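Local coordinates for coat protein (PDB 2BBD) that builds the protein shell of an archaeal icosahedral virus, as a major capsid protein with two beta jelly rolls like those of related bacterial and eukaryotic viruses, at residues 58-64 with 112-118; 36-42 with 145-151; 78-84 with 214-218. One frame throughout, in Å; residues are numbered along the deposited sequence.

Contact 1. Residues 58-64 with 112-118; sequences YNLVQTF and LNVMWEF
Four aromatic rings, Tyr58, Trp116, Phe64 and Phe118, meet edge against face in a continuous chain, and no hydrogen bond joins the two segments they come from. The contact is part of the core between the two sheets of the N-terminal jelly roll, one of two expected of this capsid lineage. Strands 61-64 and 112-118 belong to facing sheets; their axes run 11.1 Å apart at closest and within 10° of parallel. Strand 112-118 is extended throughout, whereas Gln62 and Thr63 both face Leu136 in a classic beta bulge. A 3-10 turn at 58-60, closed by a weak bond from Val61 N to Tyr58 O (3.3 Å), places Tyr58 beside strand 112-118, its CA 7.0 Å from Val114 CA and its CA-to-CB bond sideways. Along 112-118 the even-numbered residues point inward. All four rings have chi1 m. Trp116, with chi2 near -95°, takes the edge of Phe64 on its five-membered ring (centroids 4.6 Å apart, planes at 72°) and, in a more offset fashion, the edge of Tyr58 (5.5 Å, 62°). Phe118 in turn puts its edge to the face of Phe64, centroids 5.1 Å apart and planes at 87°. Aliphatic groups fill in: Val61 CG2 3.6 Å from Trp116 CH2, Leu60 CD1 3.7 Å from Leu112 CD1, Tyr58 CD1 3.6 Å from Val114 CG1. Polar ends find partners elsewhere, Trp116 NE1 at Gly79 O and Tyr58 OH at Asn94, while Leu82 packs on Phe64, Trp116 and Phe118. At the far end, Phe118 CZ comes 3.5 Å from Phe64 CG.

Contact 2. Residues 36-42 with 145-151; sequences QLIGSIS and SINASFY
Two neighbouring strands of an antiparallel sheet in the N-terminal jelly roll pair over seven residues from Gln36-Tyr151 to Ser42-Ser145. Axes lie 4.7 Å apart, with N-to-C directions at 159° to 160°. Hydrogen-bonded pairs carry the ladder: Gln36 N to Tyr151 O 3.0 Å and Tyr151 N to Gln36 O 2.8 Å; Ile38 N to Ser149 O 3.0 Å and Ser149 N to Ile38 O 3.1 Å; Ser40 N to Asn147 O 2.7 Å and Asn147 N to Ser40 O 2.8 Å; Ser42 N to Ser145 O and Ser145 N to Ser42 O, both 2.8 Å. The intervening residues use their backbone outward: Leu37, Gly39 and Ile41 bond to strand 108-123, Ala148 to Trp14 and Phe150 to Tyr12. At Gly39 (phi 167°, psi -131°) the chain turns a corner, its CA 3.9 Å from Ala148 CA; a side chain there would collide with Asn147 O and Ala148 CB. Leu37, Ile41, Ile146 and Phe150 share the inner face. Leu37 (chi1 t, chi2 p) sets its CD1 3.7 Å above the Phe150 (chi1 m) ring centroid, a CH-pi contact, and Ile41 CG1 lies 3.2 Å from Ile146 CD1. On the other face Asn147 OD1 accepts from Ser42 OG (m) at 3.1 Å and, weakly, from Ser40 OG (p) at 3.2 Å. One water links Gln36 NE2 (2.5 Å) to Tyr151 O (3.0 Å); another donates to Ile38 O (2.7 Å) and lies 3.1 Å from Tyr151 OH. A third is 2.6 Å from Ser145 OG and donates weakly to Ser42 O, 3.3 Å away.

Contact 3. Residues 78-84 with 214-218; sequences SGTGLGI and QLVYV
Apolar packing does most of the work between helix 79-84 and strand 214-218, whose axes come within 9.5 Å and whose N-to-C directions differ by 121°. Backbones stay apart: the closest CA atoms, Gly81 and Leu215, are 7.8 Å from each other. From the strand, Leu215 (chi1 t, chi2 p) and Tyr217 (chi1 p, chi2 near -81°) point at the helix. Ile84, with chi1 m and chi2 t, meets both, its CG2 3.8 Å from Leu215 CD2 and its CD1 over the face of Tyr217, 4.3 Å from the ring centroid and 12° off the normal, a CH-pi contact. Van der Waals approaches to polar atoms follow: Leu215 CD2 lies 3.3 Å from Gly81 O, and Tyr217 OH lies 3.7 Å from Gly81 N and 3.9 Å from Thr80 CG2. Helix 79-89 follows strand 72-78 of the mixed sheet that also contains strand 210-219, so the contact packs the start of this helix, from the N-terminal half of a probable double jelly roll, against a strand of the C-terminal half. The polar interactions gather at the helix start. Ser78 is the N-cap, its OG (chi1 p) accepting from Gly81 N at 2.9 Å, and the first helical turns are held by Leu82 N to Ser78 O at 3.3 Å, Gly83 N to Gly79 O at 3.0 Å and Ile84 N to Thr80 O at 2.9 Å. Glu187 hydrogen-bonds both hydroxyls here, through OE2 to Ser78 OG and through OE1 to Tyr217 OH; Ser78 OG and Tyr217 OH are 3.3 Å apart.

How the contacts relate
Contact 1 is the middle member, its centre about 11 Å from those of contacts 2 and 3, whose centres lie about 21 Å apart and whose nearest atoms are about 9 Å apart. Strand 112-118 pairs with 36-42 in the same sheet, Leu37 N lying 2.8 Å from Val114 O and Leu112 N 2.9 Å from Gly39 O, both probable hydrogen bonds; Val61 CG2 also packs 3.6 Å from Phe150 CE2. Gly79 probably bonds twice to contact 1, its N to Gln62 O and its O to Trp116 NE1, each at 3.0 Å. The path thus runs from the paired strands, through the aromatic core, to the helix facing the C-terminal half. Thr80 also binds MPD, probably from the crystallisation liquor.

Contact 1. Residues 58-64 with 112-118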
loop_
_atom_site.group_PDB
_atom_site.type_symbol
_atom_site.label_atom_id
_atom_site.label_comp_id
_atom_site.label_asym_id
_atom_site.label_seq_id
_atom_site.Cartn_x
_atom_site.Cartn_y
_atom_site.Cartn_z
ATOM N N TYR A 58 -1.971 9.447 8.335
ATOM C CA TYR A 58 -2.396 8.447 7.357
ATOM C C TYR A 58 -3.611 7.644 7.788
ATOM O O TYR A 58 -4.392 7.216 6.933
ATOM C CB TYR A 58 -1.259 7.478 7.024
ATOM C CG TYR A 58 -0.115 8.125 6.285
ATOM C CD1 TYR A 58 -0.326 8.788 5.075
ATOM C CD2 TYR A 58 1.183 8.064 6.786
ATOM C CE1 TYR A 58 0.729 9.369 4.385
ATOM C CE2 TYR A 58 2.245 8.643 6.102
ATOM C CZ TYR A 58 2.013 9.291 4.906
ATOM O OH TYR A 58 3.061 9.850 4.227
ATOM N N ASN A 59 -3.773 7.423 9.097
ATOM C CA ASN A 59 -4.920 6.656 9.562
ATOM C C ASN A 59 -6.235 7.451 9.571
ATOM O O ASN A 59 -7.233 7.018 10.159
ATOM C CB ASN A 59 -4.654 6.034 10.939
ATOM C CG ASN A 59 -4.456 7.060 12.032
ATOM O OD1 ASN A 59 -4.496 8.267 11.799
ATOM N ND2 ASN A 59 -4.239 6.577 13.243
ATOM N N LEU A 60 -6.232 8.621 8.937
ATOM C CA LEU A 60 -7.466 9.402 8.820
ATOM C C LEU A 60 -8.310 8.706 7.746
ATOM O O LEU A 60 -9.480 9.046 7.526
ATOM C CB LEU A 60 -7.178 10.852 8.431
ATOM C CG LEU A 60 -6.618 11.732 9.558
ATOM C CD1 LEU A 60 -6.433 13.152 9.039
ATOM C CD2 LEU A 60 -7.575 11.726 10.751
ATOM N N VAL A 61 -7.685 7.747 7.059
ATOM C CA VAL A 61 -8.376 6.922 6.078
ATOM C C VAL A 61 -8.197 5.527 6.639
ATOM O O VAL A 61 -7.067 5.103 6.905
ATOM C CB VAL A 61 -7.747 6.967 4.652
ATOM C CG1 VAL A 61 -8.204 5.746 3.854
ATOM C CG2 VAL A 61 -8.207 8.224 3.896
ATOM N N GLN A 62 -9.303 4.828 6.870
ATOM C CA GLN A 62 -9.220 3.477 7.398
ATOM C C GLN A 62 -8.735 2.519 6.307
ATOM O O GLN A 62 -7.720 1.845 6.484
ATOM C CB GLN A 62 -10.576 3.021 7.952
ATOM C CG GLN A 62 -10.537 1.641 8.602
ATOM C CD GLN A 62 -11.719 1.383 9.526
ATOM O OE1 GLN A 62 -11.970 2.155 10.457
ATOM N NE2 GLN A 62 -12.444 0.284 9.281
ATOM N N THR A 63 -9.445 2.458 5.179
ATOM C CA THR A 63 -9.034 1.568 4.091
ATOM C C THR A 63 -9.315 2.126 2.700
ATOM O O THR A 63 -10.246 2.913 2.503
ATOM C CB THR A 63 -9.740 0.186 4.160
ATOM O OG1 THR A 63 -11.140 0.362 3.928
ATOM C CG2 THR A 63 -9.542 -0.476 5.512
ATOM N N PHE A 64 -8.486 1.716 1.746
ATOM C CA PHE A 64 -8.650 2.090 0.345
ATOM C C PHE A 64 -8.936 0.808 -0.408
ATOM O O PHE A 64 -8.241 -0.197 -0.221
ATOM C CB PHE A 64 -7.376 2.671 -0.268
ATOM C CG PHE A 64 -7.106 4.089 0.102
ATOM C CD1 PHE A 64 -7.956 5.103 -0.306
ATOM C CD2 PHE A 64 -5.963 4.422 0.823
ATOM C CE1 PHE A 64 -7.666 6.436 -0.009
ATOM C CE2 PHE A 64 -5.668 5.742 1.123
ATOM C CZ PHE A 64 -6.522 6.753 0.705
ATOM N N LEU A 112 -4.133 20.593 6.863
ATOM C CA LEU A 112 -4.136 19.161 6.608
ATOM C C LEU A 112 -3.861 18.910 5.119
ATOM O O LEU A 112 -4.515 19.501 4.247
ATOM C CB LEU A 112 -5.492 18.566 6.999
ATOM C CG LEU A 112 -5.815 17.113 6.638
ATOM C CD1 LEU A 112 -4.933 16.129 7.428
ATOM C CD2 LEU A 112 -7.275 16.876 6.947
ATOM N N ASN A 113 -2.887 18.045 4.837
ATOM C CA ASN A 113 -2.521 17.697 3.464
ATOM C C ASN A 113 -1.800 16.353 3.463
ATOM O O ASN A 113 -0.604 16.267 3.757
ATOM C CB ASN A 113 -1.633 18.784 2.842
ATOM C CG ASN A 113 -1.161 18.425 1.429
ATOM O OD1 ASN A 113 -1.682 17.509 0.801
ATOM N ND2 ASN A 113 -0.174 19.158 0.930
ATOM N N VAL A 114 -2.563 15.311 3.146
ATOM C CA VAL A 114 -2.080 13.941 3.102
ATOM C C VAL A 114 -2.250 13.375 1.690
ATOM O O VAL A 114 -3.296 13.545 1.055
ATOM C CB VAL A 114 -2.873 13.057 4.088
ATOM C CG1 VAL A 114 -2.219 11.676 4.211
ATOM C CG2 VAL A 114 -2.960 13.750 5.454
HETATM N N MSE A 115 -1.224 12.686 1.206
HETATM C CA MSE A 115 -1.274 12.118 -0.130
HETATM C C MSE A 115 -1.011 10.616 -0.188
HETATM O O MSE A 115 -0.235 10.071 0.610
HETATM C CB MSE A 115 -0.266 12.830 -1.032
HETATM C CG MSE A 115 -0.392 12.444 -2.495
HETATM SE SE MSE A 115 0.980 13.235 -3.596
HETATM C CE MSE A 115 0.194 14.978 -3.886
ATOM N N TRP A 116 -1.681 9.963 -1.138
ATOM C CA TRP A 116 -1.533 8.531 -1.394
ATOM C C TRP A 116 -1.617 8.362 -2.901
ATOM O O TRP A 116 -2.358 9.086 -3.569
ATOM C CB TRP A 116 -2.674 7.719 -0.805
ATOM C CG TRP A 116 -2.801 7.717 0.671
ATOM C CD1 TRP A 116 -2.293 6.792 1.538
ATOM C CD2 TRP A 116 -3.611 8.598 1.452
ATOM N NE1 TRP A 116 -2.753 7.034 2.808
ATOM C CE2 TRP A 116 -3.567 8.135 2.785
ATOM C CE3 TRP A 116 -4.379 9.734 1.154
ATOM C CZ2 TRP A 116 -4.269 8.761 3.821
ATOM C CZ3 TRP A 116 -5.075 10.361 2.193
ATOM C CH2 TRP A 116 -5.014 9.867 3.507
ATOM N N GLU A 117 -0.863 7.410 -3.438
ATOM C CA GLU A 117 -0.902 7.143 -4.868
ATOM C C GLU A 117 -1.070 5.660 -5.112
ATOM O O GLU A 117 -0.602 4.831 -4.327
ATOM C CB GLU A 117 0.373 7.617 -5.565
ATOM C CG GLU A 117 0.572 9.111 -5.536
ATOM C CD GLU A 117 1.605 9.588 -6.542
ATOM O OE1 GLU A 117 2.670 8.938 -6.671
ATOM O OE2 GLU A 117 1.350 10.623 -7.196
ATOM N N PHE A 118 -1.760 5.339 -6.200
ATOM C CA PHE A 118 -2.003 3.966 -6.594
ATOM C C PHE A 118 -1.345 3.772 -7.956
ATOM O O PHE A 118 -1.695 4.433 -8.939
ATOM C CB PHE A 118 -3.509 3.681 -6.700
ATOM C CG PHE A 118 -4.272 3.951 -5.432
ATOM C CD1 PHE A 118 -4.554 5.255 -5.035
ATOM C CD2 PHE A 118 -4.662 2.902 -4.607
ATOM C CE1 PHE A 118 -5.211 5.515 -3.828
ATOM C CE2 PHE A 118 -5.316 3.140 -3.404
ATOM C CZ PHE A 118 -5.591 4.452 -3.010
#

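Contact 2. Residues 36-42 with 145-151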
loop_
_atom_site.group_PDB
_atom_site.type_symbol
_atom_site.label_atom_id
_atom_site.label_comp_id
_atom_site.label_asym_id
_atom_site.label_seq_id
_atom_site.Cartn_x
_atom_site.Cartn_y
_atom_site.Cartn_z
ATOM N N GLN A 36 -5.585 13.058 -2.563
ATOM C CA GLN A 36 -5.086 14.049 -1.616
ATOM C C GLN A 36 -6.212 14.476 -0.682
ATOM O O GLN A 36 -7.280 14.920 -1.135
ATOM C CB GLN A 36 -4.532 15.284 -2.334
ATOM C CG GLN A 36 -3.440 14.998 -3.348
ATOM C CD GLN A 36 -3.066 16.227 -4.161
ATOM O OE1 GLN A 36 -2.152 16.975 -3.802
ATOM N NE2 GLN A 36 -3.786 16.454 -5.253
ATOM N N LEU A 37 -5.982 14.305 0.618
ATOM C CA LEU A 37 -6.942 14.704 1.635
ATOM C C LEU A 37 -6.410 16.067 2.054
ATOM O O LEU A 37 -5.357 16.168 2.680
ATOM C CB LEU A 37 -6.932 13.719 2.810
ATOM C CG LEU A 37 -7.820 14.088 4.006
ATOM C CD1 LEU A 37 -9.267 14.175 3.551
ATOM C CD2 LEU A 37 -7.672 13.042 5.129
ATOM N N ILE A 38 -7.140 17.115 1.691
ATOM C CA ILE A 38 -6.703 18.480 1.957
ATOM C C ILE A 38 -7.766 19.318 2.665
ATOM O O ILE A 38 -8.937 19.316 2.275
ATOM C CB ILE A 38 -6.339 19.170 0.621
ATOM C CG1 ILE A 38 -5.314 18.312 -0.134
ATOM C CG2 ILE A 38 -5.826 20.584 0.876
ATOM C CD1 ILE A 38 -5.036 18.769 -1.550
ATOM N N GLY A 39 -7.333 20.046 3.691
ATOM C CA GLY A 39 -8.241 20.888 4.448
ATOM C C GLY A 39 -7.592 21.352 5.737
ATOM O O GLY A 39 -6.455 21.822 5.732
ATOM N N SER A 40 -8.305 21.210 6.848
ATOM C CA SER A 40 -7.767 21.624 8.131
ATOM C C SER A 40 -8.296 20.773 9.263
ATOM O O SER A 40 -9.251 20.013 9.096
ATOM C CB SER A 40 -8.125 23.083 8.416
ATOM O OG SER A 40 -9.504 23.200 8.715
ATOM N N ILE A 41 -7.640 20.907 10.410
ATOM C CA ILE A 41 -8.023 20.215 11.631
ATOM C C ILE A 41 -8.221 21.339 12.641
ATOM O O ILE A 41 -7.337 22.172 12.827
ATOM C CB ILE A 41 -6.916 19.238 12.110
ATOM C CG1 ILE A 41 -6.766 18.100 11.087
ATOM C CG2 ILE A 41 -7.277 18.670 13.495
ATOM C CD1 ILE A 41 -5.645 17.117 11.387
ATOM N N SER A 42 -9.386 21.368 13.276
ATOM C CA SER A 42 -9.703 22.422 14.232
ATOM C C SER A 42 -9.914 21.966 15.657
ATOM O O SER A 42 -10.341 20.842 15.907
ATOM C CB SER A 42 -10.951 23.186 13.775
ATOM O OG SER A 42 -10.660 24.015 12.671
ATOM N N SER A 145 -11.738 18.470 15.199
ATOM C CA SER A 145 -12.671 18.236 14.112
ATOM C C SER A 145 -11.886 18.343 12.809
ATOM O O SER A 145 -10.927 19.115 12.723
ATOM C CB SER A 145 -13.797 19.276 14.149
ATOM O OG SER A 145 -13.280 20.586 13.998
ATOM N N ILE A 146 -12.290 17.568 11.805
ATOM C CA ILE A 146 -11.628 17.567 10.496
ATOM C C ILE A 146 -12.493 18.317 9.486
ATOM O O ILE A 146 -13.675 18.024 9.334
ATOM C CB ILE A 146 -11.417 16.118 9.972
ATOM C CG1 ILE A 146 -10.506 15.336 10.924
ATOM C CG2 ILE A 146 -10.828 16.138 8.573
ATOM C CD1 ILE A 146 -9.144 15.911 11.059
ATOM N N ASN A 147 -11.897 19.284 8.798
ATOM C CA ASN A 147 -12.613 20.063 7.796
ATOM C C ASN A 147 -11.807 19.930 6.493
ATOM O O ASN A 147 -10.934 20.742 6.206
ATOM C CB ASN A 147 -12.698 21.527 8.246
ATOM C CG ASN A 147 -12.854 21.667 9.768
ATOM O OD1 ASN A 147 -11.987 22.242 10.448
ATOM N ND2 ASN A 147 -13.946 21.131 10.308
ATOM N N ALA A 148 -12.110 18.896 5.711
ATOM C CA ALA A 148 -11.378 18.642 4.474
ATOM C C ALA A 148 -12.153 17.816 3.439
ATOM O O ALA A 148 -13.256 17.323 3.700
ATOM C CB ALA A 148 -10.052 17.936 4.818
ATOM N N SER A 149 -11.539 17.659 2.270
ATOM C CA SER A 149 -12.110 16.899 1.160
ATOM C C SER A 149 -11.014 16.126 0.422
ATOM O O SER A 149 -9.831 16.492 0.469
ATOM C CB SER A 149 -12.792 17.838 0.152
ATOM O OG SER A 149 -13.902 18.518 0.709
ATOM N N PHE A 150 -11.424 15.064 -0.266
ATOM C CA PHE A 150 -10.515 14.256 -1.053
ATOM C C PHE A 150 -10.527 14.741 -2.483
ATOM O O PHE A 150 -11.603 14.901 -3.077
ATOM C CB PHE A 150 -10.935 12.791 -1.068
ATOM C CG PHE A 150 -10.764 12.090 0.243
ATOM C CD1 PHE A 150 -11.844 11.922 1.101
ATOM C CD2 PHE A 150 -9.527 11.558 0.604
ATOM C CE1 PHE A 150 -11.695 11.222 2.304
ATOM C CE2 PHE A 150 -9.368 10.861 1.798
ATOM C CZ PHE A 150 -10.457 10.691 2.649
ATOM N N TYR A 151 -9.329 14.964 -3.023
ATOM C CA TYR A 151 -9.136 15.385 -4.401
ATOM C C TYR A 151 -8.529 14.202 -5.149
ATOM O O TYR A 151 -7.548 13.603 -4.697
ATOM C CB TYR A 151 -8.198 16.589 -4.471
ATOM C CG TYR A 151 -8.769 17.807 -3.799
ATOM C CD1 TYR A 151 -8.863 17.873 -2.413
ATOM C CD2 TYR A 151 -9.265 18.877 -4.552
ATOM C CE1 TYR A 151 -9.436 18.970 -1.782
ATOM C CE2 TYR A 151 -9.846 19.985 -3.933
ATOM C CZ TYR A 151 -9.928 20.021 -2.548
ATOM O OH TYR A 151 -10.509 21.095 -1.919
HETATM O O HOH W 1 -5.167 14.558 -6.212
HETATM O O HOH W 2 -10.330 21.317 1.200
HETATM O O HOH W 3 -13.481 21.626 16.415
#

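Contact 3. Residues 78-84 with 214-218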
loop_
_atom_site.group_PDB
_atom_site.type_symbol
_atom_site.label_atom_id
_atom_site.label_comp_id
_atom_site.label_asym_id
_atom_site.label_seq_id
_atom_site.Cartn_x
_atom_site.Cartn_y
_atom_site.Cartn_z
ATOM N N SER A 78 -4.958 -0.468 3.982
ATOM C CA SER A 78 -5.381 0.504 4.978
ATOM C C SER A 78 -4.760 1.847 4.599
ATOM O O SER A 78 -3.819 1.895 3.814
ATOM C CB SER A 78 -4.887 0.076 6.362
ATOM O OG SER A 78 -3.472 -0.024 6.392
ATOM N N GLY A 79 -5.287 2.938 5.138
ATOM C CA GLY A 79 -4.702 4.234 4.839
ATOM C C GLY A 79 -3.296 4.275 5.443
ATOM O O GLY A 79 -2.380 4.895 4.888
ATOM N N THR A 80 -3.137 3.595 6.575
ATOM C CA THR A 80 -1.856 3.513 7.280
ATOM C C THR A 80 -0.765 2.821 6.456
ATOM O O THR A 80 0.303 3.386 6.233
ATOM C CB THR A 80 -2.006 2.747 8.616
ATOM O OG1 THR A 80 -2.764 3.533 9.539
ATOM C CG2 THR A 80 -0.637 2.448 9.211
ATOM N N GLY A 81 -1.050 1.602 6.006
ATOM C CA GLY A 81 -0.080 0.852 5.224
ATOM C C GLY A 81 0.350 1.512 3.927
ATOM O O GLY A 81 1.550 1.568 3.615
ATOM N N LEU A 82 -0.618 2.001 3.154
ATOM C CA LEU A 82 -0.297 2.652 1.891
ATOM C C LEU A 82 0.492 3.933 2.161
ATOM O O LEU A 82 1.374 4.305 1.371
ATOM C CB LEU A 82 -1.577 2.973 1.108
ATOM C CG LEU A 82 -1.396 3.541 -0.308
ATOM C CD1 LEU A 82 -0.551 2.574 -1.151
ATOM C CD2 LEU A 82 -2.773 3.759 -0.959
ATOM N N GLY A 83 0.164 4.592 3.276
ATOM C CA GLY A 83 0.835 5.826 3.667
ATOM C C GLY A 83 2.294 5.566 4.018
ATOM O O GLY A 83 3.188 6.328 3.647
ATOM N N ILE A 84 2.542 4.481 4.739
ATOM C CA ILE A 84 3.910 4.143 5.095
ATOM C C ILE A 84 4.660 3.772 3.807
ATOM O O ILE A 84 5.836 4.102 3.651
ATOM C CB ILE A 84 3.937 2.991 6.138
ATOM C CG1 ILE A 84 3.371 3.505 7.465
ATOM C CG2 ILE A 84 5.366 2.485 6.349
ATOM C CD1 ILE A 84 3.048 2.421 8.475
ATOM N N GLN A 214 7.485 -6.354 0.093
ATOM C CA GLN A 214 6.598 -6.516 1.225
ATOM C C GLN A 214 6.881 -5.496 2.308
ATOM O O GLN A 214 8.019 -5.377 2.781
ATOM C CB GLN A 214 6.758 -7.916 1.802
ATOM C CG GLN A 214 5.830 -8.232 2.957
ATOM C CD GLN A 214 6.242 -9.488 3.687
ATOM O OE1 GLN A 214 5.489 -10.030 4.503
ATOM N NE2 GLN A 214 7.455 -9.957 3.408
ATOM N N LEU A 215 5.847 -4.753 2.689
ATOM C CA LEU A 215 5.969 -3.771 3.753
ATOM C C LEU A 215 5.417 -4.428 5.001
ATOM O O LEU A 215 4.288 -4.911 5.012
ATOM C CB LEU A 215 5.160 -2.506 3.458
ATOM C CG LEU A 215 4.919 -1.637 4.709
ATOM C CD1 LEU A 215 6.259 -1.184 5.307
ATOM C CD2 LEU A 215 4.049 -0.430 4.350
ATOM N N VAL A 216 6.226 -4.463 6.050
ATOM C CA VAL A 216 5.793 -5.059 7.294
ATOM C C VAL A 216 5.918 -4.064 8.425
ATOM O O VAL A 216 6.952 -3.415 8.572
ATOM C CB VAL A 216 6.648 -6.289 7.675
ATOM C CG1 VAL A 216 6.132 -6.884 8.993
ATOM C CG2 VAL A 216 6.625 -7.320 6.548
ATOM N N TYR A 217 4.855 -3.929 9.208
ATOM C CA TYR A 217 4.901 -3.058 10.367
ATOM C C TYR A 217 4.177 -3.756 11.497
ATOM O O TYR A 217 3.266 -4.549 11.271
ATOM C CB TYR A 217 4.318 -1.666 10.096
ATOM C CG TYR A 217 2.888 -1.625 9.626
ATOM C CD1 TYR A 217 2.569 -1.853 8.291
ATOM C CD2 TYR A 217 1.859 -1.296 10.505
ATOM C CE1 TYR A 217 1.256 -1.744 7.834
ATOM C CE2 TYR A 217 0.534 -1.186 10.059
ATOM C CZ TYR A 217 0.242 -1.408 8.720
ATOM O OH TYR A 217 -1.055 -1.284 8.260
ATOM N N VAL A 218 4.611 -3.469 12.716
ATOM C CA VAL A 218 4.064 -4.111 13.897
ATOM C C VAL A 218 3.479 -3.124 14.906
ATOM O O VAL A 218 4.043 -2.066 15.158
ATOM C CB VAL A 218 5.173 -4.963 14.560
ATOM C CG1 VAL A 218 4.621 -5.733 15.712
ATOM C CG2 VAL A 218 5.766 -5.911 13.522
#